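Local coordinates for Alpha/beta hydrolase family protein (Bacillus anthracis, PDB 3OOS) that is probably a hydrolase of the alpha/beta-hydrolase fold family, its natural substrate being unknown, at residues N91-G97 with E114-I120; A109-Q113 with K216-I222. All coordinates share one frame; numbering follows the deposited sequence.

In the fold
Both contacts draw on one beta-alpha-beta unit of the alpha/beta-hydrolase fold: strand 93-98, helix 100-112 and strand 116-122. Contact 1 pairs the two strands as parallel neighbours in the central mixed sheet; contact 2 joins the C-terminal part of the intervening helix to residues 216-222, which lead into strand 224-229, the next strand of that sheet. Their segments alternate along the chain. The centres of contact 1 and contact 2 lie about 11 Å apart. L116 and I119 of contact 1 pack on A109 and I222 of contact 2, making one continuous apolar layer between helix and sheet. G97 opens a GxSxG pattern (G97, S99, G101), consistent with the nucleophile elbow of this family.

Contact 1: residues N91-G97 with E114-I120; sequences NKWGFAG and ESLTKII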
# COMPACT_ATOMS: atom_id res chain seq x y z
N ASN A 91 -20.19 7.20 6.85
CA ASN A 91 -20.36 8.31 5.92
C ASN A 91 -19.05 8.68 5.23
O ASN A 91 -19.00 8.83 4.00
CB ASN A 91 -20.96 9.51 6.65
CG ASN A 91 -21.29 10.65 5.71
OD1 ASN A 91 -20.79 11.77 5.88
ND2 ASN A 91 -22.13 10.39 4.72
N LYS A 92 -18.00 8.84 6.04
CA LYS A 92 -16.66 9.14 5.53
C LYS A 92 -15.63 8.37 6.34
O LYS A 92 -15.81 8.15 7.54
CB LYS A 92 -16.37 10.64 5.61
CG LYS A 92 -17.17 11.50 4.64
CD LYS A 92 -17.03 12.98 4.95
CE LYS A 92 -15.66 13.51 4.57
NZ LYS A 92 -15.59 14.99 4.69
N TRP A 93 -14.55 7.96 5.69
CA TRP A 93 -13.42 7.36 6.40
C TRP A 93 -12.09 7.77 5.79
O TRP A 93 -12.04 8.36 4.70
CB TRP A 93 -13.55 5.82 6.51
CG TRP A 93 -13.60 5.02 5.22
CD1 TRP A 93 -13.49 5.48 3.93
CD2 TRP A 93 -13.74 3.60 5.12
NE1 TRP A 93 -13.57 4.43 3.04
CE2 TRP A 93 -13.73 3.26 3.75
CE3 TRP A 93 -13.89 2.57 6.07
CZ2 TRP A 93 -13.86 1.94 3.30
CZ3 TRP A 93 -14.01 1.26 5.62
CH2 TRP A 93 -14.00 0.96 4.25
N GLY A 94 -11.00 7.50 6.51
CA GLY A 94 -9.67 7.76 5.98
C GLY A 94 -9.22 6.59 5.13
O GLY A 94 -9.76 5.49 5.25
N PHE A 95 -8.26 6.83 4.25
CA PHE A 95 -7.60 5.74 3.55
C PHE A 95 -6.09 5.87 3.66
O PHE A 95 -5.54 6.93 3.39
CB PHE A 95 -8.01 5.65 2.08
CG PHE A 95 -7.44 4.44 1.38
CD1 PHE A 95 -8.14 3.24 1.36
CD2 PHE A 95 -6.17 4.49 0.81
CE1 PHE A 95 -7.59 2.11 0.74
CE2 PHE A 95 -5.61 3.36 0.19
CZ PHE A 95 -6.33 2.17 0.16
N ALA A 96 -5.44 4.78 4.04
CA ALA A 96 -3.99 4.73 4.15
C ALA A 96 -3.43 3.59 3.31
O ALA A 96 -3.91 2.45 3.38
CB ALA A 96 -3.57 4.58 5.61
N GLY A 97 -2.41 3.90 2.52
CA GLY A 97 -1.76 2.90 1.68
C GLY A 97 -0.28 3.17 1.51
O GLY A 97 0.16 4.32 1.54
N GLU A 114 -14.82 12.92 -1.77
CA GLU A 114 -15.92 13.35 -0.91
C GLU A 114 -16.23 12.32 0.18
O GLU A 114 -16.77 12.67 1.22
CB GLU A 114 -17.19 13.66 -1.73
CG GLU A 114 -18.37 14.11 -0.86
CD GLU A 114 -19.43 14.85 -1.63
OE1 GLU A 114 -19.17 16.00 -2.04
OE2 GLU A 114 -20.53 14.29 -1.80
N SER A 115 -15.85 11.07 -0.06
CA SER A 115 -16.03 10.00 0.92
C SER A 115 -14.87 9.87 1.91
O SER A 115 -14.91 9.03 2.80
CB SER A 115 -16.23 8.66 0.21
OG SER A 115 -17.38 8.70 -0.61
N LEU A 116 -13.82 10.67 1.73
CA LEU A 116 -12.60 10.53 2.52
C LEU A 116 -12.36 11.67 3.50
O LEU A 116 -12.49 12.84 3.14
CB LEU A 116 -11.38 10.38 1.60
CG LEU A 116 -11.35 9.19 0.63
CD1 LEU A 116 -10.18 9.32 -0.33
CD2 LEU A 116 -11.29 7.85 1.38
N THR A 117 -12.01 11.31 4.73
CA THR A 117 -11.62 12.30 5.74
C THR A 117 -10.18 12.76 5.52
O THR A 117 -9.81 13.88 5.90
CB THR A 117 -11.73 11.72 7.17
OG1 THR A 117 -10.95 10.52 7.25
CG2 THR A 117 -13.17 11.40 7.53
N LYS A 118 -9.39 11.88 4.91
CA LYS A 118 -7.96 12.10 4.66
C LYS A 118 -7.39 10.93 3.86
O LYS A 118 -8.00 9.86 3.80
CB LYS A 118 -7.19 12.19 5.99
CG LYS A 118 -7.11 10.87 6.78
CD LYS A 118 -6.73 11.09 8.23
CE LYS A 118 -7.93 11.52 9.06
NZ LYS A 118 -7.55 11.97 10.43
N ILE A 119 -6.23 11.15 3.26
CA ILE A 119 -5.41 10.05 2.76
C ILE A 119 -4.03 10.07 3.41
O ILE A 119 -3.49 11.14 3.72
CB ILE A 119 -5.28 10.02 1.21
CG1 ILE A 119 -4.78 11.38 0.67
CG2 ILE A 119 -6.60 9.58 0.57
CD1 ILE A 119 -4.49 11.39 -0.83
N ILE A 120 -3.49 8.88 3.65
CA ILE A 120 -2.11 8.70 4.07
C ILE A 120 -1.44 7.92 2.95
O ILE A 120 -1.93 6.86 2.54
CB ILE A 120 -2.00 7.97 5.43
CG1 ILE A 120 -2.40 8.90 6.57
CG2 ILE A 120 -0.57 7.48 5.68
CD1 ILE A 120 -3.79 8.73 7.08
O HOH W 1 -12.95 15.53 3.90
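E114 and S115 meet K92 and W93 through their carbonyls: in the conformer given, the aliphatic chain of K92 lies along the backbone O of E114, and the O of S115 takes the first rung of the ladder from W93 N at 3.1 Å. The S115 hydroxyl turns instead to E82 of helix 74-87. L116 bridges W93 in parallel register, and its CD2 methyl sits 4.0 Å from F95 CB, on the face where W93 and F95 also lie. Its carbonyl holds a water to which K92 NZ donates in that same conformer, where a bend at chi3 (73°) brings the ammonium round. At T117 the chain turns a corner, and the bond from its N to W93 O, 3.0 Å long, arrives well above the carbonyl plane. The CG2 methyl of T117 rests against K92 CB. K118 O accepts from F95 N, while the lysine ammonium leads away to Y50 and T277. Regular pairing is clear from I119, which touches F95 chiefly through its backbone, and I120 closes the ladder: its N reaches F95 O at 2.8 Å in the carbonyl plane, its O receives G97 N, and its CB packs 3.7 Å from A96 CB on the other face. Backbone bonds on both sides of the T117 corner thus hold the two strands together, with the out-of-plane bond at W93 O absorbing the turn and the later ones fixing the chain up to G97, the first glycine of a probable nucleophile elbow.

Contact 2: residues A109-Q113 with K216-I222; sequences ATEAQ and KLKFVKI
T110 lays its CG2 methyl over the start of the 216-222 segment, 3.8 Å from K216 CB, and the two side chains cross at about a right angle. The same methyl also meets L217 CD2 and V220 CG2, while the hydroxyl is turned back to its own helix, to the carbonyl of V107. With CG2 anti to the carbonyl carbon and OG1 at chi1 61°, the threonine presents carbon outward and keeps its polar atom on the helix. The residue before it, A109, has its CB 3.9 Å from V220 CG1 and, in the isoleucine conformer given, also touches I222 CD1. V220 uses both branches: CG1 on A109 CB, CG2 on T110 CG2 and on A109 CB.

Q113, three residues after T110, supplies the polar half of the contact. Its chain is extended beyond CG, which carries the amide across to the backbone at the end of the type I turn L217-V220 and just after it. OE1 accepts from K221 N at 2.8 Å, an almost straight bond of 173° at the hydrogen, and NE2 donates to F219 O at 3.0 Å. That carbonyl oxygen lies close to the plane of the Q113 amide. The two bonds straddle V220, and in the conformer given I222 CG2 lies 3.6 Å from Q113 O. I222 continues onto L116 and I119 of strand 116-122, and L217 and V220 reach I247.

Using both ends of one primary amide on an N-H and a C=O of the same chain fixes the amide's rotation as well as its position. The glutamine thereby ties the C-terminal part of helix 100-112 to the loop leading into strand 224-229, through one acceptor and one donor bond on either side of V220.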
# COMPACT_ATOMS: atom_id res chain seq x y z
N ALA A 109 -8.68 9.25 -3.82
CA ALA A 109 -8.87 10.70 -3.72
C ALA A 109 -9.39 11.31 -5.02
O ALA A 109 -10.30 12.14 -5.00
CB ALA A 109 -7.58 11.37 -3.27
N THR A 110 -8.84 10.90 -6.16
CA THR A 110 -9.25 11.51 -7.42
C THR A 110 -10.65 11.07 -7.87
O THR A 110 -11.37 11.84 -8.52
CB THR A 110 -8.22 11.29 -8.55
OG1 THR A 110 -8.06 9.88 -8.79
CG2 THR A 110 -6.87 11.91 -8.18
N GLU A 111 -11.03 9.84 -7.53
CA GLU A 111 -12.35 9.33 -7.91
C GLU A 111 -13.43 9.75 -6.92
O GLU A 111 -14.53 10.14 -7.32
CB GLU A 111 -12.33 7.80 -8.02
CG GLU A 111 -11.51 7.27 -9.19
CD GLU A 111 -12.30 7.23 -10.49
OE1 GLU A 111 -13.37 6.58 -10.52
OE2 GLU A 111 -11.84 7.82 -11.48
N ALA A 112 -13.11 9.67 -5.63
CA ALA A 112 -14.13 9.76 -4.57
C ALA A 112 -13.68 10.48 -3.30
O ALA A 112 -13.97 10.02 -2.20
CB ALA A 112 -14.65 8.35 -4.23
N GLN A 113 -13.02 11.62 -3.45
CA GLN A 113 -12.50 12.34 -2.27
C GLN A 113 -13.59 12.75 -1.28
O GLN A 113 -13.32 12.90 -0.09
CB GLN A 113 -11.66 13.57 -2.66
CG GLN A 113 -12.40 14.65 -3.43
CD GLN A 113 -11.53 15.87 -3.70
OE1 GLN A 113 -10.93 16.43 -2.78
NE2 GLN A 113 -11.47 16.29 -4.95
N LYS A 216 -4.75 15.65 -11.88
CA LYS A 216 -5.91 15.51 -11.02
C LYS A 216 -5.58 15.79 -9.55
O LYS A 216 -6.46 16.21 -8.80
CB LYS A 216 -6.58 14.14 -11.19
CG LYS A 216 -7.43 14.05 -12.46
CD LYS A 216 -8.26 12.76 -12.53
CE LYS A 216 -7.40 11.51 -12.73
NZ LYS A 216 -6.61 11.55 -14.00
N LEU A 217 -4.33 15.57 -9.14
CA LEU A 217 -3.94 15.81 -7.75
C LEU A 217 -4.11 17.27 -7.31
O LEU A 217 -4.33 17.55 -6.13
CB LEU A 217 -2.50 15.35 -7.47
CG LEU A 217 -2.24 13.85 -7.44
CD1 LEU A 217 -0.82 13.61 -6.96
CD2 LEU A 217 -3.24 13.09 -6.57
N LYS A 218 -4.01 18.19 -8.28
CA LYS A 218 -4.16 19.62 -8.01
C LYS A 218 -5.58 19.96 -7.55
O LYS A 218 -5.83 21.04 -7.00
CB LYS A 218 -3.79 20.43 -9.26
CG LYS A 218 -2.35 20.23 -9.72
CD LYS A 218 -2.07 20.93 -11.04
CE LYS A 218 -0.57 21.11 -11.25
NZ LYS A 218 -0.25 21.53 -12.64
N PHE A 219 -6.51 19.03 -7.76
CA PHE A 219 -7.92 19.24 -7.41
C PHE A 219 -8.37 18.38 -6.23
O PHE A 219 -9.55 18.36 -5.88
CB PHE A 219 -8.81 19.06 -8.64
CG PHE A 219 -8.45 19.98 -9.77
CD1 PHE A 219 -8.89 21.30 -9.78
CD2 PHE A 219 -7.63 19.54 -10.81
CE1 PHE A 219 -8.54 22.17 -10.81
CE2 PHE A 219 -7.28 20.40 -11.85
CZ PHE A 219 -7.73 21.71 -11.85
N VAL A 220 -7.41 17.68 -5.62
CA VAL A 220 -7.64 16.92 -4.39
C VAL A 220 -7.53 17.89 -3.20
O VAL A 220 -6.48 18.49 -2.97
CB VAL A 220 -6.63 15.75 -4.25
CG1 VAL A 220 -6.71 15.10 -2.86
CG2 VAL A 220 -6.89 14.71 -5.35
N LYS A 221 -8.63 18.04 -2.46
CA LYS A 221 -8.75 19.10 -1.46
C LYS A 221 -8.72 18.59 -0.01
O LYS A 221 -8.69 19.39 0.93
CB LYS A 221 -10.03 19.93 -1.70
CG LYS A 221 -10.20 20.48 -3.13
CD LYS A 221 -8.96 21.18 -3.69
CE LYS A 221 -8.60 22.47 -2.95
NZ LYS A 221 -9.65 23.53 -3.07
N ILE A 222 -8.70 17.27 0.15
CA ILE A 222 -8.72 16.64 1.47
C ILE A 222 -7.34 16.64 2.12
O ILE A 222 -6.32 16.71 1.42
CB ILE A 222 -9.26 15.18 1.40
CG1 ILE A 222 -8.32 14.28 0.59
CG2 ILE A 222 -10.67 15.15 0.81
CD1 ILE A 222 -8.78 12.84 0.48